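Side-chain contacts in glycosylation Associate Protein 2 (Streptococcus agalactiae serotype V, PDB 6OYC), which probably acts, together with its partner Gap proteins, in the glycosylation and accessory Sec-dependent secretion of a streptococcal surface adhesin: residues B[155-160]-B[189-194]; B[342-347]-B[378-383]; B[438-443]-B[468-473]. All blocks are in the same frame, centred on the assembly; numbering follows the deposited sequence.

Interaction 1: residues B[155-160]-B[189-194]; sequences NNYLEL and FLEHII
Tyr157 lays the hydroxyl end of its ring against the carboxylate of Glu191, the two side chains reaching across one intervening strand of an antiparallel beta sheet. Strands 157-165 and 185-195 both pair antiparallel with strand 251-262, which runs between them, so the two segments are next-but-one neighbours, and the CA atoms of Tyr157 and His192 are still 8.6 Å apart. The contact is made by side chains only, and buries 71 Å² in all. Tyr157 CG lies beside the backbone N (chi1 -65°), and although the CA-CB bond does not aim at segment 189-194, the hydroxyl end of the ring reaches Glu191. Glu191 starts with a similar first torsion (chi1 -84°) and then runs extended beyond CG, which carries OE2 out to the tyrosine. Tyr157 OH donates to Glu191 OE2 at 2.9 Å and is received on the syn lone pair, the side of the other carboxylate oxygen. Ring and carboxylate are turned 54° against each other, and CE2 and CZ of Tyr157 each lie 3.7 Å from Glu191 OE2. The pair belongs to a longer polar chain: the Tyr157 hydroxyl is also bonded to His282 NE2, and Glu191 OE1 to His258 NE2. Both carboxylate oxygens of the buried Glu191 are therefore engaged, which fixes the rotation of the group. Because the hydroxyl proton goes to Glu191, His282 probably acts as donor to the same oxygen. Beyond Tyr157 on the same strand, Leu158 and Leu160 touch Ile142 of strand 140-142 in a second antiparallel sheet, consistent with sandwich-like packing. His192, whose CB points away from Tyr157, folds back along its own strand, where its ND1 donates to Leu190 O at 3.0 Å, from above the carbonyl plane.

Interaction 2: residues B[342-347]-B[378-383]; sequences EYEQKI and TYHGAK
The imidazole of His380 is sandwiched: Ile347 CG2 sits over the centre of one face, Tyr379 CD1 lies 3.8 Å above the plane on the opposite face, and Glu344 CB meets the ring edge in its plane. This is helix-helix packing in an alpha/beta-hydrolase-like domain, joining helix 341-358 to helix 372-381, which follows a probable nucleophile elbow. Ile347 CG2 makes a CH-pi contact 3.8 Å from the His380 ring centroid and only 5° off its normal; this methyl is anti to the backbone N, while the CG1 branch carries CD1 to 3.5 Å from His380 NE2. The same NE2 is bonded to Tyr337 O, so it bears a proton and the ring is held at its tip. The same Tyr379, through its hydroxyl, donates to Glu344 OE1 at 2.7 Å, arriving on the syn side but 32° out of the carboxylate plane. The ring and carboxylate stand 78° apart. Glu344 OE2 is taken by Tyr438 OH and Gly339 N, so both oxygens of this buried acid are satisfied. Lys383 NZ, bonded to Ser442 OG, may help stabilise its charge but makes no direct contact, lying 4.9 Å from Glu344 OE1.

Interaction 3: residues B[438-443]-B[468-473]; sequences YFWKSI and FSDLLQ
Ahead of Trp440, the residue that carries the contact with Asp470 and Leu471, segment 438-443 opens with Tyr438, which faces the other way and gives its hydroxyl to helix 341-358. Phe439 comes next: its CD2 sits 3.5 Å above the centre of one face of the indole, with Phe439 presenting an edge to Trp440, while Asp470 CB lies obliquely to the ring on the other side of its plane. Phe439 itself stacks on Phe396 and meets Tyr375 edge-to-face. Trp440 then reaches across with CG anti to the carbonyl carbon (chi1 -61°), and the benzene half of its indole does the touching. CZ2 lies 3.5 Å from Asp470 CB, and CH2 lies 3.9 Å from the backbone N of Leu471. A looser apolar contact is made by CZ3 with Leu471 CD1 at 4.2 Å. The Asp470 carboxylate stands almost perpendicular to the indole, at 87°; its OD2 lies near the ring, 4.2 Å from Trp440 CZ2, and is bonded to Thr466 OG1 and Asn397 ND2. Since Asn397 OD1 also accepts from Trp440 NE1, one amide bridges the two segments and helps hold the indole. Tyr474 adds a ring nearly parallel to that of Trp440. Further along, Ser442 turns toward helix 372-381, while Ile443 packs on Thr378 and Phe448. Helix 429-444 precedes strand 452-458, and helix 467-473 forms the crossover from that strand to its parallel neighbour 482-487, so the indole bridges two successive helices in the beta-alpha-beta layering of an alpha/beta-hydrolase fold.

Overall arrangement
Interactions 2 and 3 touch, their centres 15 Å apart, and join neighbouring helices of the hydrolase-like domain. Two probable hydrogen bonds stitch them together, Glu344 OE2 to Tyr438 OH and Lys383 NZ to Ser442 OG, both 2.6 Å; helix 429-444 thus bonds to both segments of interaction 2, and meets segment 468-473 in interaction 3. Both contacts flank the mixed sheet bearing a probable Ser371-His491-Asp461 triad: helix 372-381 begins just after the serine, and Asp461 lies in sequence between the segments of interaction 3. Interaction 1 stands apart in the antiparallel sheet region, with centres 25 Å from interaction 2 and 33 Å from interaction 3, and nearest atoms about 9 and 14 Å away.

Interaction 1: residues B[155-160]-B[189-194]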
loop_
_atom_site.group_PDB
_atom_site.type_symbol
_atom_site.label_atom_id
_atom_site.label_comp_id
_atom_site.label_asym_id
_atom_site.label_seq_id
_atom_site.Cartn_x
_atom_site.Cartn_y
_atom_site.Cartn_z
ATOM N N ASN B 155 8.365 11.360 -17.903
ATOM C CA ASN B 155 7.268 12.079 -17.287
ATOM C C ASN B 155 7.387 12.199 -15.782
ATOM O O ASN B 155 6.591 12.924 -15.183
ATOM C CB ASN B 155 5.937 11.414 -17.626
ATOM C CG ASN B 155 4.863 12.420 -17.899
ATOM O OD1 ASN B 155 5.094 13.399 -18.613
ATOM N ND2 ASN B 155 3.688 12.213 -17.322
ATOM N N ASN B 156 8.347 11.540 -15.149
ATOM C CA ASN B 156 8.298 11.459 -13.698
ATOM C C ASN B 156 9.563 11.908 -12.973
ATOM O O ASN B 156 9.589 11.863 -11.734
ATOM C CB ASN B 156 7.942 10.028 -13.281
ATOM C CG ASN B 156 6.597 9.579 -13.863
ATOM O OD1 ASN B 156 6.552 8.885 -14.891
ATOM N ND2 ASN B 156 5.495 9.996 -13.220
ATOM N N TYR B 157 10.597 12.348 -13.687
ATOM C CA TYR B 157 11.822 12.792 -13.035
ATOM C C TYR B 157 12.334 14.088 -13.650
ATOM O O TYR B 157 12.359 14.243 -14.877
ATOM C CB TYR B 157 12.884 11.696 -13.084
ATOM C CG TYR B 157 12.429 10.516 -12.269
ATOM C CD1 TYR B 157 11.674 9.495 -12.842
ATOM C CD2 TYR B 157 12.698 10.452 -10.905
ATOM C CE1 TYR B 157 11.234 8.424 -12.076
ATOM C CE2 TYR B 157 12.259 9.388 -10.136
ATOM C CZ TYR B 157 11.526 8.378 -10.723
ATOM O OH TYR B 157 11.083 7.316 -9.959
ATOM N N LEU B 158 12.707 15.019 -12.772
ATOM C CA LEU B 158 13.301 16.290 -13.141
ATOM C C LEU B 158 14.698 16.359 -12.545
ATOM O O LEU B 158 14.900 16.050 -11.361
ATOM C CB LEU B 158 12.457 17.472 -12.660
ATOM C CG LEU B 158 13.133 18.843 -12.655
ATOM C CD1 LEU B 158 13.645 19.232 -14.038
ATOM C CD2 LEU B 158 12.164 19.908 -12.114
ATOM N N GLU B 159 15.652 16.764 -13.372
ATOM C CA GLU B 159 17.065 16.769 -13.036
ATOM C C GLU B 159 17.577 18.197 -13.163
ATOM O O GLU B 159 17.471 18.804 -14.236
ATOM C CB GLU B 159 17.821 15.824 -13.969
ATOM C CG GLU B 159 19.170 15.373 -13.490
ATOM C CD GLU B 159 19.794 14.380 -14.446
ATOM O OE1 GLU B 159 19.157 14.075 -15.485
ATOM O OE2 GLU B 159 20.917 13.916 -14.159
ATOM N N LEU B 160 18.120 18.728 -12.071
ATOM C CA LEU B 160 18.692 20.061 -12.027
ATOM C C LEU B 160 20.154 19.951 -11.645
ATOM O O LEU B 160 20.493 19.256 -10.683
ATOM C CB LEU B 160 17.958 20.945 -11.024
ATOM C CG LEU B 160 16.462 20.996 -11.322
ATOM C CD1 LEU B 160 15.627 21.166 -10.061
ATOM C CD2 LEU B 160 16.204 22.118 -12.311
ATOM N N PHE B 189 5.665 12.582 0.936
ATOM C CA PHE B 189 6.961 11.950 0.692
ATOM C C PHE B 189 7.476 12.335 -0.689
ATOM O O PHE B 189 6.805 12.102 -1.698
ATOM C CB PHE B 189 6.887 10.422 0.811
ATOM C CG PHE B 189 8.166 9.753 0.446
ATOM C CD1 PHE B 189 9.310 9.983 1.197
ATOM C CD2 PHE B 189 8.247 8.938 -0.670
ATOM C CE1 PHE B 189 10.510 9.405 0.860
ATOM C CE2 PHE B 189 9.447 8.353 -1.013
ATOM C CZ PHE B 189 10.581 8.589 -0.248
ATOM N N LEU B 190 8.676 12.890 -0.737
ATOM C CA LEU B 190 9.273 13.373 -1.977
ATOM C C LEU B 190 10.357 12.391 -2.422
ATOM O O LEU B 190 11.391 12.261 -1.761
ATOM C CB LEU B 190 9.859 14.765 -1.770
ATOM C CG LEU B 190 10.690 15.344 -2.897
ATOM C CD1 LEU B 190 9.743 15.688 -4.022
ATOM C CD2 LEU B 190 11.486 16.591 -2.433
ATOM N N GLU B 191 10.120 11.700 -3.529
ATOM C CA GLU B 191 11.175 10.942 -4.185
ATOM C C GLU B 191 12.231 11.889 -4.707
ATOM O O GLU B 191 11.932 12.759 -5.531
ATOM C CB GLU B 191 10.618 10.161 -5.360
ATOM C CG GLU B 191 10.015 8.878 -5.024
ATOM C CD GLU B 191 9.597 8.159 -6.277
ATOM O OE1 GLU B 191 8.403 7.767 -6.325
ATOM O OE2 GLU B 191 10.461 8.006 -7.193
ATOM N N HIS B 192 13.472 11.702 -4.286
ATOM C CA HIS B 192 14.536 12.486 -4.891
ATOM C C HIS B 192 15.853 11.791 -4.637
ATOM O O HIS B 192 15.939 10.851 -3.850
ATOM C CB HIS B 192 14.588 13.888 -4.319
ATOM C CG HIS B 192 15.007 13.898 -2.894
ATOM N ND1 HIS B 192 14.227 13.348 -1.898
ATOM C CD2 HIS B 192 16.140 14.337 -2.295
ATOM C CE1 HIS B 192 14.853 13.470 -0.740
ATOM N NE2 HIS B 192 16.017 14.056 -0.957
ATOM N N ILE B 193 16.883 12.307 -5.296
ATOM C CA ILE B 193 18.256 11.857 -5.154
ATOM C C ILE B 193 19.168 13.067 -5.308
ATOM O O ILE B 193 18.957 13.900 -6.192
ATOM C CB ILE B 193 18.597 10.784 -6.199
ATOM C CG1 ILE B 193 18.072 9.430 -5.748
ATOM C CG2 ILE B 193 20.091 10.714 -6.406
ATOM C CD1 ILE B 193 17.874 8.500 -6.907
ATOM N N ILE B 194 20.189 13.146 -4.453
ATOM C CA ILE B 194 21.199 14.195 -4.470
ATOM C C ILE B 194 22.522 13.598 -4.912
ATOM O O ILE B 194 22.869 12.490 -4.501
ATOM C CB ILE B 194 21.394 14.830 -3.078
ATOM C CG1 ILE B 194 20.076 15.308 -2.486
ATOM C CG2 ILE B 194 22.392 15.959 -3.170
ATOM C CD1 ILE B 194 19.325 16.171 -3.409
#

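Interaction 2: residues B[342-347]-B[378-383]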
loop_
_atom_site.group_PDB
_atom_site.type_symbol
_atom_site.label_atom_id
_atom_site.label_comp_id
_atom_site.label_asym_id
_atom_site.label_seq_id
_atom_site.Cartn_x
_atom_site.Cartn_y
_atom_site.Cartn_z
ATOM N N GLU B 342 17.426 -4.589 -4.565
ATOM C CA GLU B 342 16.906 -4.353 -3.228
ATOM C C GLU B 342 15.389 -4.290 -3.251
ATOM O O GLU B 342 14.715 -4.946 -2.447
ATOM C CB GLU B 342 17.477 -3.063 -2.668
ATOM C CG GLU B 342 16.923 -2.731 -1.315
ATOM C CD GLU B 342 17.360 -1.378 -0.836
ATOM O OE1 GLU B 342 18.004 -0.656 -1.614
ATOM O OE2 GLU B 342 17.056 -1.034 0.319
ATOM N N TYR B 343 14.831 -3.529 -4.201
ATOM C CA TYR B 343 13.382 -3.384 -4.276
ATOM C C TYR B 343 12.717 -4.741 -4.476
ATOM O O TYR B 343 11.832 -5.132 -3.707
ATOM C CB TYR B 343 13.023 -2.411 -5.404
ATOM C CG TYR B 343 11.553 -2.070 -5.529
ATOM C CD1 TYR B 343 10.707 -2.827 -6.339
ATOM C CD2 TYR B 343 11.015 -0.959 -4.874
ATOM C CE1 TYR B 343 9.358 -2.503 -6.475
ATOM C CE2 TYR B 343 9.667 -0.636 -4.994
ATOM C CZ TYR B 343 8.853 -1.403 -5.797
ATOM O OH TYR B 343 7.533 -1.072 -5.924
ATOM N N GLU B 344 13.179 -5.499 -5.474
ATOM C CA GLU B 344 12.512 -6.748 -5.823
ATOM C C GLU B 344 12.736 -7.823 -4.766
ATOM O O GLU B 344 11.804 -8.558 -4.413
ATOM C CB GLU B 344 12.992 -7.217 -7.186
ATOM C CG GLU B 344 12.710 -6.218 -8.276
ATOM C CD GLU B 344 13.238 -6.675 -9.607
ATOM O OE1 GLU B 344 13.905 -7.724 -9.645
ATOM O OE2 GLU B 344 13.006 -5.989 -10.617
ATOM N N GLN B 345 13.950 -7.920 -4.226
ATOM C CA GLN B 345 14.168 -8.882 -3.152
ATOM C C GLN B 345 13.344 -8.528 -1.917
ATOM O O GLN B 345 12.980 -9.417 -1.132
ATOM C CB GLN B 345 15.654 -8.964 -2.801
ATOM C CG GLN B 345 15.981 -9.947 -1.686
ATOM C CD GLN B 345 15.636 -11.378 -2.070
ATOM O OE1 GLN B 345 16.120 -11.892 -3.077
ATOM N NE2 GLN B 345 14.786 -12.019 -1.275
ATOM N N LYS B 346 13.032 -7.243 -1.720
ATOM C CA LYS B 346 12.199 -6.907 -0.576
ATOM C C LYS B 346 10.773 -7.388 -0.774
ATOM O O LYS B 346 10.109 -7.762 0.201
ATOM C CB LYS B 346 12.242 -5.405 -0.317
ATOM C CG LYS B 346 13.484 -5.047 0.433
ATOM C CD LYS B 346 13.564 -3.613 0.786
ATOM C CE LYS B 346 14.691 -3.417 1.758
ATOM N NZ LYS B 346 14.868 -2.003 2.072
ATOM N N ILE B 347 10.285 -7.397 -2.017
ATOM C CA ILE B 347 8.958 -7.951 -2.268
ATOM C C ILE B 347 8.944 -9.438 -1.936
ATOM O O ILE B 347 8.020 -9.940 -1.283
ATOM C CB ILE B 347 8.526 -7.674 -3.720
ATOM C CG1 ILE B 347 8.469 -6.159 -3.968
ATOM C CG2 ILE B 347 7.185 -8.351 -4.027
ATOM C CD1 ILE B 347 8.057 -5.764 -5.369
ATOM N N THR B 378 3.710 -13.250 -11.294
ATOM C CA THR B 378 4.524 -14.244 -11.995
ATOM C C THR B 378 6.022 -13.978 -11.842
ATOM O O THR B 378 6.794 -14.910 -11.587
ATOM C CB THR B 378 4.129 -14.285 -13.477
ATOM O OG1 THR B 378 2.703 -14.417 -13.595
ATOM C CG2 THR B 378 4.787 -15.453 -14.167
ATOM N N TYR B 379 6.456 -12.720 -11.984
ATOM C CA TYR B 379 7.884 -12.411 -11.890
ATOM C C TYR B 379 8.446 -12.785 -10.526
ATOM O O TYR B 379 9.546 -13.348 -10.431
ATOM C CB TYR B 379 8.124 -10.922 -12.181
ATOM C CG TYR B 379 9.573 -10.457 -12.117
ATOM C CD1 TYR B 379 10.136 -10.039 -10.917
ATOM C CD2 TYR B 379 10.371 -10.423 -13.258
ATOM C CE1 TYR B 379 11.462 -9.613 -10.853
ATOM C CE2 TYR B 379 11.697 -9.990 -13.202
ATOM C CZ TYR B 379 12.231 -9.584 -11.996
ATOM O OH TYR B 379 13.539 -9.140 -11.916
ATOM N N HIS B 380 7.715 -12.468 -9.455
ATOM C CA HIS B 380 8.211 -12.804 -8.124
ATOM C C HIS B 380 7.874 -14.247 -7.750
ATOM O O HIS B 380 8.579 -14.849 -6.931
ATOM C CB HIS B 380 7.660 -11.805 -7.093
ATOM C CG HIS B 380 8.156 -10.401 -7.292
ATOM N ND1 HIS B 380 9.446 -10.016 -6.987
ATOM C CD2 HIS B 380 7.547 -9.297 -7.792
ATOM C CE1 HIS B 380 9.608 -8.737 -7.281
ATOM N NE2 HIS B 380 8.472 -8.276 -7.774
ATOM N N GLY B 381 6.813 -14.811 -8.346
ATOM C CA GLY B 381 6.514 -16.226 -8.159
ATOM C C GLY B 381 7.699 -17.121 -8.463
ATOM O O GLY B 381 7.955 -18.092 -7.747
ATOM N N ALA B 382 8.460 -16.775 -9.504
ATOM C CA ALA B 382 9.699 -17.478 -9.830
ATOM C C ALA B 382 10.626 -17.651 -8.630
ATOM O O ALA B 382 11.377 -18.629 -8.564
ATOM C CB ALA B 382 10.421 -16.729 -10.957
ATOM N N LYS B 383 10.602 -16.726 -7.679
ATOM C CA LYS B 383 11.446 -16.844 -6.500
ATOM C C LYS B 383 10.734 -17.493 -5.331
ATOM O O LYS B 383 11.361 -17.723 -4.289
ATOM C CB LYS B 383 11.961 -15.472 -6.068
ATOM C CG LYS B 383 13.192 -15.020 -6.818
ATOM C CD LYS B 383 12.791 -14.453 -8.168
ATOM C CE LYS B 383 13.667 -13.287 -8.596
ATOM N NZ LYS B 383 13.006 -12.576 -9.738
#

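Interaction 3: residues B[438-443]-B[468-473]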
loop_
_atom_site.group_PDB
_atom_site.type_symbol
_atom_site.label_atom_id
_atom_site.label_comp_id
_atom_site.label_asym_id
_atom_site.label_seq_id
_atom_site.Cartn_x
_atom_site.Cartn_y
_atom_site.Cartn_z
ATOM N N TYR B 438 14.263 -9.249 -19.354
ATOM C CA TYR B 438 14.300 -9.088 -17.904
ATOM C C TYR B 438 13.258 -9.958 -17.216
ATOM O O TYR B 438 13.535 -10.585 -16.186
ATOM C CB TYR B 438 14.070 -7.619 -17.566
ATOM C CG TYR B 438 14.327 -7.247 -16.133
ATOM C CD1 TYR B 438 15.620 -7.057 -15.667
ATOM C CD2 TYR B 438 13.275 -7.049 -15.254
ATOM C CE1 TYR B 438 15.860 -6.686 -14.358
ATOM C CE2 TYR B 438 13.507 -6.684 -13.939
ATOM C CZ TYR B 438 14.802 -6.501 -13.502
ATOM O OH TYR B 438 15.041 -6.139 -12.204
ATOM N N PHE B 439 12.050 -10.005 -17.771
ATOM C CA PHE B 439 11.012 -10.849 -17.192
ATOM C C PHE B 439 11.378 -12.334 -17.282
ATOM O O PHE B 439 11.318 -13.060 -16.278
ATOM C CB PHE B 439 9.671 -10.578 -17.881
ATOM C CG PHE B 439 8.565 -11.487 -17.416
ATOM C CD1 PHE B 439 7.828 -11.176 -16.281
ATOM C CD2 PHE B 439 8.279 -12.664 -18.099
ATOM C CE1 PHE B 439 6.821 -12.017 -15.846
ATOM C CE2 PHE B 439 7.274 -13.506 -17.668
ATOM C CZ PHE B 439 6.545 -13.189 -16.544
ATOM N N TRP B 440 11.761 -12.806 -18.475
ATOM C CA TRP B 440 11.944 -14.248 -18.662
ATOM C C TRP B 440 13.181 -14.787 -17.957
ATOM O O TRP B 440 13.209 -15.977 -17.634
ATOM C CB TRP B 440 11.978 -14.584 -20.148
ATOM C CG TRP B 440 10.720 -14.208 -20.769
ATOM C CD1 TRP B 440 10.500 -13.125 -21.551
ATOM C CD2 TRP B 440 9.455 -14.864 -20.613
ATOM N NE1 TRP B 440 9.175 -13.069 -21.914
ATOM C CE2 TRP B 440 8.514 -14.128 -21.351
ATOM C CE3 TRP B 440 9.030 -16.007 -19.935
ATOM C CZ2 TRP B 440 7.172 -14.498 -21.431
ATOM C CZ3 TRP B 440 7.695 -16.371 -20.018
ATOM C CH2 TRP B 440 6.786 -15.621 -20.755
ATOM N N LYS B 441 14.179 -13.937 -17.682
ATOM C CA LYS B 441 15.343 -14.408 -16.947
ATOM C C LYS B 441 14.955 -14.816 -15.529
ATOM O O LYS B 441 15.498 -15.776 -14.977
ATOM C CB LYS B 441 16.444 -13.343 -16.935
ATOM C CG LYS B 441 17.343 -13.374 -15.697
ATOM C CD LYS B 441 18.149 -12.090 -15.532
ATOM C CE LYS B 441 18.983 -12.123 -14.265
ATOM N NZ LYS B 441 20.359 -12.654 -14.500
ATOM N N SER B 442 14.020 -14.092 -14.924
ATOM C CA SER B 442 13.490 -14.519 -13.633
ATOM C C SER B 442 12.765 -15.853 -13.764
ATOM O O SER B 442 12.902 -16.737 -12.914
ATOM C CB SER B 442 12.551 -13.438 -13.086
ATOM O OG SER B 442 12.010 -13.803 -11.833
ATOM N N ILE B 443 11.984 -16.002 -14.831
ATOM C CA ILE B 443 11.259 -17.244 -15.084
ATOM C C ILE B 443 12.236 -18.400 -15.275
ATOM O O ILE B 443 12.226 -19.371 -14.512
ATOM C CB ILE B 443 10.338 -17.083 -16.306
ATOM C CG1 ILE B 443 9.283 -16.004 -16.034
ATOM C CG2 ILE B 443 9.708 -18.409 -16.670
ATOM C CD1 ILE B 443 8.637 -16.106 -14.675
ATOM N N PHE B 468 0.264 -15.357 -23.177
ATOM C CA PHE B 468 -0.075 -16.745 -22.872
ATOM C C PHE B 468 0.832 -17.715 -23.620
ATOM O O PHE B 468 1.441 -18.603 -23.012
ATOM C CB PHE B 468 -1.542 -17.023 -23.202
ATOM C CG PHE B 468 -1.950 -18.451 -22.952
ATOM C CD1 PHE B 468 -1.409 -19.171 -21.895
ATOM C CD2 PHE B 468 -2.851 -19.085 -23.788
ATOM C CE1 PHE B 468 -1.777 -20.492 -21.673
ATOM C CE2 PHE B 468 -3.227 -20.407 -23.563
ATOM C CZ PHE B 468 -2.685 -21.108 -22.502
ATOM N N SER B 469 0.937 -17.555 -24.943
ATOM C CA SER B 469 1.747 -18.464 -25.753
ATOM C C SER B 469 3.172 -18.555 -25.229
ATOM O O SER B 469 3.692 -19.652 -25.006
ATOM C CB SER B 469 1.752 -18.014 -27.214
ATOM O OG SER B 469 0.495 -17.486 -27.584
ATOM N N ASP B 470 3.816 -17.401 -25.016
ATOM C CA ASP B 470 5.188 -17.391 -24.515
ATOM C C ASP B 470 5.339 -18.213 -23.255
ATOM O O ASP B 470 6.380 -18.845 -23.042
ATOM C CB ASP B 470 5.631 -15.970 -24.214
ATOM C CG ASP B 470 5.855 -15.180 -25.441
ATOM O OD1 ASP B 470 6.040 -15.799 -26.506
ATOM O OD2 ASP B 470 5.829 -13.937 -25.358
ATOM N N LEU B 471 4.312 -18.211 -22.407
ATOM C CA LEU B 471 4.408 -18.898 -21.128
ATOM C C LEU B 471 4.420 -20.416 -21.308
ATOM O O LEU B 471 5.190 -21.119 -20.641
ATOM C CB LEU B 471 3.256 -18.458 -20.222
ATOM C CG LEU B 471 3.353 -18.978 -18.792
ATOM C CD1 LEU B 471 4.723 -18.647 -18.220
ATOM C CD2 LEU B 471 2.240 -18.396 -17.946
ATOM N N LEU B 472 3.581 -20.938 -22.207
ATOM C CA LEU B 472 3.589 -22.371 -22.476
ATOM C C LEU B 472 4.939 -22.821 -23.011
ATOM O O LEU B 472 5.465 -23.861 -22.594
ATOM C CB LEU B 472 2.485 -22.725 -23.467
ATOM C CG LEU B 472 1.079 -22.340 -23.024
ATOM C CD1 LEU B 472 0.266 -21.870 -24.203
ATOM C CD2 LEU B 472 0.404 -23.515 -22.356
ATOM N N GLN B 473 5.524 -22.037 -23.921
ATOM C CA GLN B 473 6.802 -22.404 -24.517
ATOM C C GLN B 473 7.864 -22.685 -23.461
ATOM O O GLN B 473 8.768 -23.497 -23.693
ATOM C CB GLN B 473 7.269 -21.298 -25.466
ATOM C CG GLN B 473 6.355 -21.099 -26.671
ATOM C CD GLN B 473 6.906 -20.099 -27.694
ATOM O OE1 GLN B 473 8.098 -20.114 -28.026
ATOM N NE2 GLN B 473 6.030 -19.229 -28.202
#